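Local coordinates for Box C/D snoRNA protein 1 (Saccharomyces cerevisiae, PDB 6THL) that is required for box C/D snoRNAs to accumulate, and so acts in snoRNA processing, snoRNA transport to the nucleolus and ribosome biogenesis, at residues 30-35 and 42-47; 62-67 and 80-85; 115-120 and 145-150; 124-129 and 135-140. One frame throughout, in Å; residues are numbered along the deposited sequence.

Overall arrangement
All four contacts lie within the BCD1 domain. From the N terminus, contact 1 comes first and closes the hairpin of strands 33-35 and 40-49. Contact 2 follows in series. It brings the start of helix 81-90 back onto strand 62-70, the neighbour of strand 40-49 in the same sheet. Contacts 1 and 2 touch through this strand pair. Contact 3 joins the end of helix 109-117 to the loop before helix 151-155. It meets contact 2 where Phe84 packs on Leu116. The chain between the two segments of contact 3 holds contact 4, which ties strand 122-126 to the approach of strand 140-143. No two contacts cross.

Contact 1 (30-35 and 42-47); sequences NRSKWD and VWSVEW
Ser32 and Ser44 meet at the base of a beta hairpin, and each hydroxyl bonds to backbone of the other segment. Ser32 OG accepts from Ser44 N at 3.0 Å, at an N-H...O angle of 155°. It also donates to Asn30 OD1 at 2.7 Å, in the plane of that amide carbonyl. The same OD1 takes Ser32 N from a tilted direction, which makes an Asx turn. Two donors thus grip the amide oxygen of Asn30. With CG anti to the backbone N (chi1 -161°), the Asn30 amide swings its OD1 to Ser32 N and OG, two residues on. In return, Ser44 OG accepts from Arg31 N at 2.8 Å. The CB of Trp43 is directed away from segment 30-35, yet ring atom Trp43 CE3 comes within 3.5 Å of Ser32 OG. Further along, Lys33 and Val42 form an antiparallel hydrogen-bonded pair. Val42 N donates to Lys33 O at 2.8 Å in a nearly straight bond of 173°, and Lys33 N returns to Val42 O. Val42 CG2 rests on Lys33 O, while CG1 reaches Asp35 CB. The guanidinium of Arg31 leads away from segment 42-47, and its NH1 pairs with an acidic side chain of another protein chain. Beyond the hairpin, strand 40-49 is flanked by strands 62-70 and 165-169, and Trp43 packs on Val15 and Cys17 of strand 15-18.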
loop_
_atom_site.group_PDB
_atom_site.type_symbol
_atom_site.label_atom_id
_atom_site.label_comp_id
_atom_site.label_asym_id
_atom_site.label_seq_id
_atom_site.Cartn_x
_atom_site.Cartn_y
_atom_site.Cartn_z
ATOM N N ASN B 30 -13.530 7.146 -0.397
ATOM C CA ASN B 30 -14.753 7.907 -0.090
ATOM C C ASN B 30 -16.030 7.070 -0.287
ATOM O O ASN B 30 -16.298 6.605 -1.390
ATOM C CB ASN B 30 -14.837 9.171 -0.975
ATOM C CG ASN B 30 -15.802 10.224 -0.421
ATOM O OD1 ASN B 30 -16.586 9.997 0.504
ATOM N ND2 ASN B 30 -15.738 11.387 -0.993
ATOM N N ARG B 31 -16.811 6.878 0.775
ATOM C CA ARG B 31 -18.142 6.253 0.641
ATOM C C ARG B 31 -19.297 7.197 1.074
ATOM O O ARG B 31 -20.460 6.783 1.142
ATOM C CB ARG B 31 -18.193 4.887 1.378
ATOM C CG ARG B 31 -17.335 3.793 0.744
ATOM C CD ARG B 31 -17.606 2.366 1.261
ATOM N NE ARG B 31 -16.420 1.510 1.082
ATOM C CZ ARG B 31 -16.231 0.299 1.620
ATOM N NH1 ARG B 31 -17.153 -0.290 2.380
ATOM N NH2 ARG B 31 -15.088 -0.341 1.408
ATOM N N SER B 32 -18.962 8.458 1.328
ATOM C CA SER B 32 -19.955 9.507 1.617
ATOM C C SER B 32 -21.042 9.593 0.544
ATOM O O SER B 32 -20.755 9.789 -0.639
ATOM C CB SER B 32 -19.278 10.870 1.746
ATOM O OG SER B 32 -18.147 10.777 2.595
ATOM N N LYS B 33 -22.285 9.466 0.979
ATOM C CA LYS B 33 -23.410 9.311 0.084
ATOM C C LYS B 33 -24.680 9.791 0.809
ATOM O O LYS B 33 -24.686 9.949 2.037
ATOM C CB LYS B 33 -23.538 7.820 -0.260
ATOM C CG LYS B 33 -24.489 7.479 -1.402
ATOM C CD LYS B 33 -25.116 6.090 -1.218
ATOM C CE LYS B 33 -26.317 5.873 -2.149
ATOM N NZ LYS B 33 -27.365 4.971 -1.580
ATOM N N TRP B 34 -25.738 10.043 0.039
ATOM C CA TRP B 34 -27.090 10.148 0.576
ATOM C C TRP B 34 -27.676 8.771 0.736
ATOM O O TRP B 34 -27.732 8.010 -0.221
ATOM C CB TRP B 34 -27.995 10.892 -0.395
ATOM C CG TRP B 34 -29.411 10.793 0.017
ATOM C CD1 TRP B 34 -30.294 9.807 -0.312
ATOM C CD2 TRP B 34 -30.107 11.692 0.882
ATOM N NE1 TRP B 34 -31.497 10.037 0.296
ATOM C CE2 TRP B 34 -31.414 11.192 1.032
ATOM C CE3 TRP B 34 -29.751 12.867 1.545
ATOM C CZ2 TRP B 34 -32.372 11.835 1.822
ATOM C CZ3 TRP B 34 -30.695 13.503 2.321
ATOM C CH2 TRP B 34 -31.992 12.988 2.458
ATOM N N ASP B 35 -28.174 8.451 1.911
ATOM C CA ASP B 35 -28.587 7.090 2.169
ATOM C C ASP B 35 -30.101 6.984 2.169
ATOM O O ASP B 35 -30.769 7.569 3.033
ATOM C CB ASP B 35 -28.021 6.635 3.494
ATOM C CG ASP B 35 -28.306 5.210 3.761
ATOM O OD1 ASP B 35 -29.491 4.908 4.013
ATOM O OD2 ASP B 35 -27.349 4.405 3.715
ATOM N N VAL B 42 -24.717 10.620 4.783
ATOM C CA VAL B 42 -23.726 9.950 5.600
ATOM C C VAL B 42 -22.337 10.177 5.052
ATOM O O VAL B 42 -22.131 10.526 3.903
ATOM C CB VAL B 42 -24.002 8.437 5.797
ATOM C CG1 VAL B 42 -25.415 8.234 6.301
ATOM C CG2 VAL B 42 -23.777 7.643 4.520
ATOM N N TRP B 43 -21.382 9.949 5.914
ATOM C CA TRP B 43 -20.124 10.594 5.782
ATOM C C TRP B 43 -19.005 9.623 6.156
ATOM O O TRP B 43 -18.965 9.090 7.273
ATOM C CB TRP B 43 -20.105 11.798 6.732
ATOM C CG TRP B 43 -20.728 13.013 6.177
ATOM C CD1 TRP B 43 -21.881 13.610 6.591
ATOM C CD2 TRP B 43 -20.234 13.793 5.091
ATOM N NE1 TRP B 43 -22.142 14.722 5.820
ATOM C CE2 TRP B 43 -21.144 14.860 4.896
ATOM C CE3 TRP B 43 -19.114 13.690 4.256
ATOM C CZ2 TRP B 43 -20.960 15.825 3.917
ATOM C CZ3 TRP B 43 -18.936 14.645 3.261
ATOM C CH2 TRP B 43 -19.849 15.702 3.103
ATOM N N SER B 44 -18.107 9.382 5.214
ATOM C CA SER B 44 -16.865 8.774 5.560
ATOM C C SER B 44 -16.036 9.899 6.222
ATOM O O SER B 44 -15.989 11.027 5.709
ATOM C CB SER B 44 -16.214 8.205 4.294
ATOM O OG SER B 44 -17.224 7.752 3.394
ATOM N N VAL B 45 -15.427 9.636 7.368
ATOM C CA VAL B 45 -14.410 10.550 7.839
ATOM C C VAL B 45 -13.072 9.799 7.954
ATOM O O VAL B 45 -13.041 8.590 8.196
ATOM C CB VAL B 45 -14.799 11.288 9.165
ATOM C CG1 VAL B 45 -16.229 11.806 9.127
ATOM C CG2 VAL B 45 -14.599 10.417 10.380
ATOM N N GLU B 46 -11.971 10.529 7.772
ATOM C CA GLU B 46 -10.634 9.987 8.032
ATOM C C GLU B 46 -10.112 10.377 9.441
ATOM O O GLU B 46 -9.736 11.520 9.712
ATOM C CB GLU B 46 -9.651 10.433 6.939
ATOM C CG GLU B 46 -8.242 9.948 7.217
ATOM C CD GLU B 46 -7.247 10.477 6.240
ATOM O OE1 GLU B 46 -6.158 9.879 6.201
ATOM O OE2 GLU B 46 -7.545 11.462 5.519
ATOM N N TRP B 47 -10.101 9.413 10.340
ATOM C CA TRP B 47 -9.611 9.655 11.677
ATOM C C TRP B 47 -8.104 9.563 11.635
ATOM O O TRP B 47 -7.563 8.627 11.087
ATOM C CB TRP B 47 -10.177 8.628 12.663
ATOM C CG TRP B 47 -11.625 8.764 12.848
ATOM C CD1 TRP B 47 -12.593 8.029 12.264
ATOM C CD2 TRP B 47 -12.284 9.729 13.665
ATOM N NE1 TRP B 47 -13.832 8.470 12.673
ATOM C CE2 TRP B 47 -13.660 9.516 13.532
ATOM C CE3 TRP B 47 -11.836 10.757 14.503
ATOM C CZ2 TRP B 47 -14.595 10.278 14.209
ATOM C CZ3 TRP B 47 -12.777 11.532 15.172
ATOM C CH2 TRP B 47 -14.135 11.285 15.024
#

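Contact 2 (62-67 and 80-85); sequences FKHVSH and GKNVFQ
Gly80 O takes Phe84 N at 2.9 Å and, weakly, the N of Val83, whose side chain meets His64 across the contact. Gly80 is the N-cap of helix 81-90. The strand and the helix that follows it form a beta-alpha unit, with the helix start packed over strand 62-70. The short axes are 9.5 Å apart and run nearly antiparallel at 154°. His64 carries the contact. Its CG lies opposite the backbone N (chi1 -178°), which places the imidazole beside Asn82 and Val83. The amide of Asn82 comes over one face of the ring, offset toward the rim, with ND2 nearest CE1. The ring and amide planes are 68° apart, so the two groups do not stack. Asn82 OD1 turns back to its own helix and accepts weakly from Val83 N. A basic side chain of another protein chain also packs on His64. With an alanine in place of His64, the Asn82 amide would probably lose the surface it rests on, and a gap would open beside Val83. On the strand, Ser66 OG is hydrogen-bonded to Met79 O, just before the helix. Val83 CG2 approaches both strand residues, 4.0 Å from His64 CD2 and 4.4 Å from Ser66 OG.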
loop_
_atom_site.group_PDB
_atom_site.type_symbol
_atom_site.label_atom_id
_atom_site.label_comp_id
_atom_site.label_asym_id
_atom_site.label_seq_id
_atom_site.Cartn_x
_atom_site.Cartn_y
_atom_site.Cartn_z
ATOM N N PHE B 62 -1.953 6.722 14.068
ATOM C CA PHE B 62 -2.903 5.651 13.693
ATOM C C PHE B 62 -4.016 6.332 12.965
ATOM O O PHE B 62 -4.690 7.209 13.529
ATOM C CB PHE B 62 -3.498 4.863 14.883
ATOM C CG PHE B 62 -4.620 3.887 14.498
ATOM C CD1 PHE B 62 -4.400 2.533 14.467
ATOM C CD2 PHE B 62 -5.898 4.337 14.219
ATOM C CE1 PHE B 62 -5.408 1.665 14.115
ATOM C CE2 PHE B 62 -6.905 3.467 13.880
ATOM C CZ PHE B 62 -6.659 2.132 13.821
ATOM N N LYS B 63 -4.204 5.916 11.716
ATOM C CA LYS B 63 -5.226 6.461 10.863
ATOM C C LYS B 63 -6.306 5.406 10.689
ATOM O O LYS B 63 -6.031 4.219 10.688
ATOM C CB LYS B 63 -4.591 6.862 9.551
ATOM C CG LYS B 63 -3.425 7.813 9.776
ATOM C CD LYS B 63 -2.197 7.455 8.959
ATOM C CE LYS B 63 -2.288 7.971 7.530
ATOM N NZ LYS B 63 -0.974 8.514 7.094
ATOM N N HIS B 64 -7.551 5.835 10.617
ATOM C CA HIS B 64 -8.600 4.926 10.279
ATOM C C HIS B 64 -9.744 5.672 9.645
ATOM O O HIS B 64 -10.099 6.731 10.105
ATOM C CB HIS B 64 -9.073 4.116 11.474
ATOM C CG HIS B 64 -10.141 3.139 11.122
ATOM N ND1 HIS B 64 -9.892 1.797 10.983
ATOM C CD2 HIS B 64 -11.440 3.319 10.797
ATOM C CE1 HIS B 64 -11.008 1.182 10.633
ATOM N NE2 HIS B 64 -11.960 2.086 10.504
ATOM N N VAL B 65 -10.313 5.078 8.600
ATOM C CA VAL B 65 -11.404 5.662 7.847
ATOM C C VAL B 65 -12.706 4.955 8.169
ATOM O O VAL B 65 -12.811 3.760 7.941
ATOM C CB VAL B 65 -11.117 5.528 6.355
ATOM C CG1 VAL B 65 -12.237 6.114 5.514
ATOM C CG2 VAL B 65 -9.814 6.234 6.065
ATOM N N SER B 66 -13.675 5.690 8.720
ATOM C CA SER B 66 -14.978 5.146 9.067
ATOM C C SER B 66 -15.910 5.553 7.994
ATOM O O SER B 66 -15.680 6.538 7.337
ATOM C CB SER B 66 -15.468 5.681 10.390
ATOM O OG SER B 66 -14.698 5.143 11.455
ATOM N N HIS B 67 -16.953 4.773 7.797
ATOM C CA HIS B 67 -17.895 5.026 6.735
ATOM C C HIS B 67 -19.298 5.167 7.308
ATOM O O HIS B 67 -19.557 4.756 8.425
ATOM C CB HIS B 67 -17.897 3.841 5.778
ATOM C CG HIS B 67 -16.656 3.696 4.956
ATOM N ND1 HIS B 67 -16.291 4.607 3.992
ATOM C CD2 HIS B 67 -15.752 2.697 4.890
ATOM C CE1 HIS B 67 -15.189 4.200 3.394
ATOM N NE2 HIS B 67 -14.840 3.043 3.925
ATOM N N GLY B 80 -16.046 4.814 16.271
ATOM C CA GLY B 80 -15.974 3.425 15.901
ATOM C C GLY B 80 -15.204 2.748 16.987
ATOM O O GLY B 80 -14.256 3.331 17.511
ATOM N N LYS B 81 -15.630 1.544 17.353
ATOM C CA LYS B 81 -14.919 0.750 18.341
ATOM C C LYS B 81 -13.411 0.864 18.170
ATOM O O LYS B 81 -12.765 1.581 18.922
ATOM C CB LYS B 81 -15.339 -0.721 18.287
ATOM C CG LYS B 81 -16.513 -1.054 19.188
ATOM C CD LYS B 81 -16.924 -2.518 19.079
ATOM C CE LYS B 81 -18.042 -2.850 20.075
ATOM N NZ LYS B 81 -18.785 -4.122 19.806
ATOM N N ASN B 82 -12.856 0.166 17.182
ATOM C CA ASN B 82 -11.387 0.122 16.949
ATOM C C ASN B 82 -10.633 1.440 17.232
ATOM O O ASN B 82 -9.509 1.447 17.807
ATOM C CB ASN B 82 -11.072 -0.369 15.511
ATOM C CG ASN B 82 -12.033 0.177 14.454
ATOM O OD1 ASN B 82 -12.982 0.932 14.737
ATOM N ND2 ASN B 82 -11.798 -0.226 13.220
ATOM N N VAL B 83 -11.282 2.528 16.802
ATOM C CA VAL B 83 -10.753 3.875 16.880
ATOM C C VAL B 83 -10.754 4.335 18.330
ATOM O O VAL B 83 -9.790 4.934 18.794
ATOM C CB VAL B 83 -11.590 4.881 16.037
ATOM C CG1 VAL B 83 -10.993 6.290 16.135
ATOM C CG2 VAL B 83 -11.702 4.438 14.581
ATOM N N PHE B 84 -11.858 4.087 19.026
ATOM C CA PHE B 84 -11.915 4.324 20.450
ATOM C C PHE B 84 -10.837 3.464 21.055
ATOM O O PHE B 84 -9.841 3.961 21.548
ATOM C CB PHE B 84 -13.285 3.959 21.021
ATOM C CG PHE B 84 -13.341 4.010 22.512
ATOM C CD1 PHE B 84 -13.861 5.118 23.158
ATOM C CD2 PHE B 84 -12.869 2.952 23.275
ATOM C CE1 PHE B 84 -13.905 5.174 24.548
ATOM C CE2 PHE B 84 -12.902 3.001 24.661
ATOM C CZ PHE B 84 -13.420 4.117 25.297
ATOM N N GLN B 85 -10.997 2.154 20.983
ATOM C CA GLN B 85 -10.019 1.301 21.619
ATOM C C GLN B 85 -8.681 2.013 21.533
ATOM O O GLN B 85 -8.006 2.230 22.547
ATOM C CB GLN B 85 -9.950 -0.074 20.941
ATOM C CG GLN B 85 -11.101 -0.998 21.327
ATOM C CD GLN B 85 -11.147 -2.276 20.496
ATOM O OE1 GLN B 85 -10.949 -2.256 19.275
ATOM N NE2 GLN B 85 -11.420 -3.400 21.158
#

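Contact 3 (115-120 and 145-150); sequences ILQKSG and AIHEKC
Gln117 and His147 cross at a slant where the C-terminal end of helix 109-117 packs against a loop. This loop joins strand 140-143 to helix 151-155, and Cys150 is the N-cap of that helix. The contact is small and rests on van der Waals packing. His147 holds CG opposite the carbonyl carbon, beside the backbone N (chi1 -58°). This sets the imidazole against Gln117 at the helix end, and its CE1 atom does most of the touching. Gln117 has the same kind of first torsion (chi1 -70°) and then runs extended through CD. Its aliphatic part, not its amide, therefore lies against the ring. The amide and ring planes are 42° apart. His147 CE1 also comes 3.5 Å from Gln117 CA, so the ring is set against the helix backbone as well. One face of the imidazole lies over its own neighbour, with Ile146 CG1 above the ring centre. Leu116 and Ile146 both pack on Val76, so one loop contributes to both sides of the contact. Leu116 O lies at the edge of the imidazole, near its plane, but is 4.3 Å from His147 NE2. The closest side-chain approach is Gln117 CG to His147 CE1, at 3.5 Å.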
loop_
_atom_site.group_PDB
_atom_site.type_symbol
_atom_site.label_atom_id
_atom_site.label_comp_id
_atom_site.label_asym_id
_atom_site.label_seq_id
_atom_site.Cartn_x
_atom_site.Cartn_y
_atom_site.Cartn_z
ATOM N N ILE B 115 -17.235 8.603 27.529
ATOM C CA ILE B 115 -15.857 8.699 28.044
ATOM C C ILE B 115 -14.976 9.643 27.226
ATOM O O ILE B 115 -14.024 10.203 27.766
ATOM C CB ILE B 115 -15.149 7.320 28.124
ATOM C CG1 ILE B 115 -15.959 6.348 29.005
ATOM C CG2 ILE B 115 -13.719 7.476 28.660
ATOM C CD1 ILE B 115 -15.649 4.886 28.770
ATOM N N LEU B 116 -15.275 9.806 25.936
ATOM C CA LEU B 116 -14.530 10.752 25.092
ATOM C C LEU B 116 -14.934 12.199 25.382
ATOM O O LEU B 116 -14.159 13.110 25.122
ATOM C CB LEU B 116 -14.718 10.459 23.595
ATOM C CG LEU B 116 -14.426 9.039 23.076
ATOM C CD1 LEU B 116 -14.673 8.991 21.576
ATOM C CD2 LEU B 116 -13.027 8.542 23.394
ATOM N N GLN B 117 -16.135 12.414 25.921
ATOM C CA GLN B 117 -16.589 13.772 26.223
ATOM C C GLN B 117 -15.891 14.431 27.415
ATOM O O GLN B 117 -15.820 15.656 27.487
ATOM C CB GLN B 117 -18.082 13.783 26.471
ATOM C CG GLN B 117 -18.895 13.534 25.222
ATOM C CD GLN B 117 -20.374 13.474 25.517
ATOM O OE1 GLN B 117 -21.098 12.641 24.964
ATOM N NE2 GLN B 117 -20.835 14.356 26.401
ATOM N N LYS B 118 -15.389 13.624 28.345
ATOM C CA LYS B 118 -14.761 14.130 29.562
ATOM C C LYS B 118 -13.281 13.809 29.469
ATOM O O LYS B 118 -12.640 13.376 30.425
ATOM C CB LYS B 118 -15.422 13.493 30.795
ATOM C CG LYS B 118 -16.949 13.383 30.725
ATOM C CD LYS B 118 -17.659 14.731 30.546
ATOM C CE LYS B 118 -19.068 14.563 29.971
ATOM N NZ LYS B 118 -19.889 15.804 30.043
ATOM N N SER B 119 -12.741 14.079 28.292
ATOM C CA SER B 119 -11.529 13.433 27.834
ATOM C C SER B 119 -10.355 14.375 27.645
ATOM O O SER B 119 -9.211 13.991 27.872
ATOM C CB SER B 119 -11.841 12.762 26.512
ATOM O OG SER B 119 -10.706 12.696 25.683
ATOM N N GLY B 120 -10.616 15.589 27.179
ATOM C CA GLY B 120 -9.530 16.561 26.950
ATOM C C GLY B 120 -8.851 16.470 25.587
ATOM O O GLY B 120 -7.895 17.206 25.288
ATOM N N ALA B 145 -15.423 22.374 17.717
ATOM C CA ALA B 145 -16.137 22.334 18.984
ATOM C C ALA B 145 -17.087 21.185 18.883
ATOM O O ALA B 145 -18.234 21.344 18.504
ATOM C CB ALA B 145 -16.875 23.650 19.205
ATOM N N ILE B 146 -16.583 20.006 19.200
ATOM C CA ILE B 146 -17.246 18.779 18.804
ATOM C C ILE B 146 -18.526 18.559 19.593
ATOM O O ILE B 146 -19.468 17.964 19.077
ATOM C CB ILE B 146 -16.307 17.570 18.944
ATOM C CG1 ILE B 146 -16.226 17.081 20.404
ATOM C CG2 ILE B 146 -14.926 17.928 18.397
ATOM C CD1 ILE B 146 -15.163 16.025 20.639
ATOM N N HIS B 147 -18.563 19.081 20.818
ATOM C CA HIS B 147 -19.649 18.820 21.758
ATOM C C HIS B 147 -20.788 19.811 21.642
ATOM O O HIS B 147 -21.782 19.704 22.341
ATOM C CB HIS B 147 -19.094 18.815 23.177
ATOM C CG HIS B 147 -18.013 17.803 23.370
ATOM N ND1 HIS B 147 -18.208 16.459 23.131
ATOM C CD2 HIS B 147 -16.715 17.936 23.731
ATOM C CE1 HIS B 147 -17.083 15.805 23.358
ATOM N NE2 HIS B 147 -16.161 16.678 23.723
ATOM N N GLU B 148 -20.654 20.763 20.742
ATOM C CA GLU B 148 -21.586 21.847 20.669
ATOM C C GLU B 148 -22.269 21.853 19.316
ATOM O O GLU B 148 -22.863 22.846 18.961
ATOM C CB GLU B 148 -20.826 23.152 20.914
ATOM C CG GLU B 148 -19.610 22.971 21.852
ATOM C CD GLU B 148 -19.259 24.175 22.743
ATOM O OE1 GLU B 148 -20.086 25.099 22.888
ATOM O OE2 GLU B 148 -18.153 24.173 23.344
ATOM N N LYS B 149 -22.199 20.737 18.579
ATOM C CA LYS B 149 -22.694 20.642 17.174
ATOM C C LYS B 149 -22.606 19.227 16.570
ATOM O O LYS B 149 -21.724 18.433 16.913
ATOM C CB LYS B 149 -21.911 21.587 16.246
ATOM C CG LYS B 149 -22.619 22.878 15.840
ATOM C CD LYS B 149 -21.635 23.768 15.082
ATOM C CE LYS B 149 -21.908 25.258 15.215
ATOM N NZ LYS B 149 -22.515 25.770 13.962
ATOM N N CYS B 150 -23.516 18.940 15.650
ATOM C CA CYS B 150 -23.472 17.703 14.884
ATOM C C CYS B 150 -22.506 17.882 13.685
ATOM O O CYS B 150 -22.223 19.016 13.255
ATOM C CB CYS B 150 -24.887 17.289 14.432
ATOM S SG CYS B 150 -25.660 18.403 13.220
#

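Contact 4 (124-129 and 135-140); sequences YTKTFP and IMDSKK
Thr127 and Ser138 sit at the tight end of this contact, where a hairpin connection leads from strand 122-126 to strand 140-143. Thr127 N donates to Lys140 O at 2.8 Å. Ser138 OG donates to Thr127 O at 2.9 Å and accepts from Lys140 N at 3.0 Å, forming an ST turn. With OG opposite its own backbone N (chi1 170°), Ser138 bridges the two segments. Beside it, the buried Lys126 bends at chi2 and chi3 to bring NZ to Asp137 OD1, a salt bridge of 2.9 Å. NZ comes nearly head-on to OD1, while Ser138 N reaches the same oxygen from the anti side, 33° out of the carboxylate plane. Without the Asp137 carboxylate, as with an alanine here, Lys126 NZ would probably lack its salt-bridge mate in this contact, and Ser138 N would lose its acceptor. Phe128 turns the edge of its ring to Met136 O, 3.3 Å from CE1.

The other side is looser. The Met136 side chain is exposed and stays clear of segment 124-129. Lys140 packs its CB on Thr127 CG2, but its chain then leads away, and NZ forms a salt bridge with Glu180. Around the contact, Phe128 packs on Thr159 and Ile161 of strand 159-161, and strand 122-126 lies between strands 140-143 and 165-169.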
loop_
_atom_site.group_PDB
_atom_site.type_symbol
_atom_site.label_atom_id
_atom_site.label_comp_id
_atom_site.label_asym_id
_atom_site.label_seq_id
_atom_site.Cartn_x
_atom_site.Cartn_y
_atom_site.Cartn_z
ATOM N N TYR B 124 -9.278 18.523 15.537
ATOM C CA TYR B 124 -8.955 19.491 14.539
ATOM C C TYR B 124 -9.313 18.889 13.187
ATOM O O TYR B 124 -8.915 17.784 12.920
ATOM C CB TYR B 124 -7.455 19.725 14.610
ATOM C CG TYR B 124 -6.912 20.128 15.971
ATOM C CD1 TYR B 124 -6.628 21.465 16.263
ATOM C CD2 TYR B 124 -6.650 19.180 16.954
ATOM C CE1 TYR B 124 -6.113 21.847 17.497
ATOM C CE2 TYR B 124 -6.130 19.556 18.195
ATOM C CZ TYR B 124 -5.871 20.896 18.461
ATOM O OH TYR B 124 -5.369 21.294 19.680
ATOM N N THR B 125 -10.086 19.583 12.353
ATOM C CA THR B 125 -10.162 19.265 10.921
ATOM C C THR B 125 -9.233 20.272 10.251
ATOM O O THR B 125 -8.630 21.126 10.917
ATOM C CB THR B 125 -11.609 19.353 10.347
ATOM O OG1 THR B 125 -11.691 18.668 9.089
ATOM C CG2 THR B 125 -12.053 20.786 10.137
ATOM N N LYS B 126 -9.109 20.195 8.938
ATOM C CA LYS B 126 -8.171 21.048 8.254
ATOM C C LYS B 126 -8.956 22.062 7.453
ATOM O O LYS B 126 -10.151 21.859 7.209
ATOM C CB LYS B 126 -7.206 20.192 7.426
ATOM C CG LYS B 126 -7.702 19.772 6.068
ATOM C CD LYS B 126 -7.185 18.386 5.694
ATOM C CE LYS B 126 -5.704 18.353 5.436
ATOM N NZ LYS B 126 -5.261 17.041 4.865
ATOM N N THR B 127 -8.315 23.167 7.068
ATOM C CA THR B 127 -9.063 24.351 6.571
ATOM C C THR B 127 -8.515 24.832 5.256
ATOM O O THR B 127 -7.342 24.688 4.992
ATOM C CB THR B 127 -9.064 25.499 7.618
ATOM O OG1 THR B 127 -10.269 26.245 7.521
ATOM C CG2 THR B 127 -7.833 26.456 7.501
ATOM N N PHE B 128 -9.384 25.398 4.433
ATOM C CA PHE B 128 -9.058 25.702 3.043
ATOM C C PHE B 128 -9.539 27.106 2.694
ATOM O O PHE B 128 -10.552 27.542 3.252
ATOM C CB PHE B 128 -9.775 24.727 2.086
ATOM C CG PHE B 128 -9.371 23.295 2.238
ATOM C CD1 PHE B 128 -8.354 22.758 1.455
ATOM C CD2 PHE B 128 -10.038 22.463 3.141
ATOM C CE1 PHE B 128 -7.980 21.429 1.593
ATOM C CE2 PHE B 128 -9.673 21.125 3.281
ATOM C CZ PHE B 128 -8.640 20.608 2.509
ATOM N N PRO B 129 -8.847 27.789 1.746
ATOM C CA PRO B 129 -9.324 29.056 1.182
ATOM C C PRO B 129 -10.778 29.008 0.658
ATOM O O PRO B 129 -11.646 29.805 1.080
ATOM C CB PRO B 129 -8.337 29.315 0.033
ATOM C CG PRO B 129 -7.070 28.618 0.428
ATOM C CD PRO B 129 -7.503 27.423 1.232
ATOM N N ILE B 135 -7.137 22.199 -7.230
ATOM C CA ILE B 135 -7.298 21.378 -6.015
ATOM C C ILE B 135 -6.017 21.199 -5.205
ATOM O O ILE B 135 -4.979 20.833 -5.761
ATOM C CB ILE B 135 -7.844 19.965 -6.348
ATOM C CG1 ILE B 135 -9.330 20.050 -6.707
ATOM C CG2 ILE B 135 -7.658 19.012 -5.170
ATOM C CD1 ILE B 135 -10.016 18.726 -6.956
ATOM N N MET B 136 -6.100 21.383 -3.883
ATOM C CA MET B 136 -4.878 21.424 -3.081
ATOM C C MET B 136 -5.042 21.085 -1.614
ATOM O O MET B 136 -5.800 21.742 -0.914
ATOM C CB MET B 136 -4.252 22.819 -3.216
ATOM C CG MET B 136 -2.867 22.961 -2.608
ATOM S SD MET B 136 -1.777 24.063 -3.546
ATOM C CE MET B 136 -2.491 25.706 -3.334
ATOM N N ASP B 137 -4.287 20.078 -1.160
ATOM C CA ASP B 137 -4.158 19.661 0.269
ATOM C C ASP B 137 -3.805 20.862 1.192
ATOM O O ASP B 137 -3.401 21.899 0.708
ATOM C CB ASP B 137 -3.048 18.599 0.299
ATOM C CG ASP B 137 -2.977 17.757 1.593
ATOM O OD1 ASP B 137 -3.692 17.977 2.590
ATOM O OD2 ASP B 137 -2.134 16.831 1.584
ATOM N N SER B 138 -3.965 20.730 2.502
ATOM C CA SER B 138 -3.635 21.794 3.446
ATOM C C SER B 138 -2.996 21.289 4.758
ATOM O O SER B 138 -3.156 20.135 5.167
ATOM C CB SER B 138 -4.889 22.613 3.775
ATOM O OG SER B 138 -4.663 23.523 4.854
ATOM N N LYS B 139 -2.238 22.162 5.406
ATOM C CA LYS B 139 -1.650 21.843 6.693
ATOM C C LYS B 139 -2.033 22.916 7.708
ATOM O O LYS B 139 -1.421 23.032 8.774
ATOM C CB LYS B 139 -0.146 21.692 6.535
ATOM C CG LYS B 139 0.188 20.672 5.465
ATOM C CD LYS B 139 1.579 20.112 5.553
ATOM C CE LYS B 139 1.927 19.449 4.232
ATOM N NZ LYS B 139 3.259 18.777 4.258
ATOM N N LYS B 140 -3.076 23.673 7.366
ATOM C CA LYS B 140 -3.640 24.677 8.226
ATOM C C LYS B 140 -4.813 24.010 8.871
ATOM O O LYS B 140 -5.738 23.594 8.178
ATOM C CB LYS B 140 -4.165 25.886 7.417
ATOM C CG LYS B 140 -3.145 26.667 6.591
ATOM C CD LYS B 140 -1.986 27.160 7.414
ATOM C CE LYS B 140 -1.006 27.864 6.513
ATOM N NZ LYS B 140 0.378 27.657 7.014
#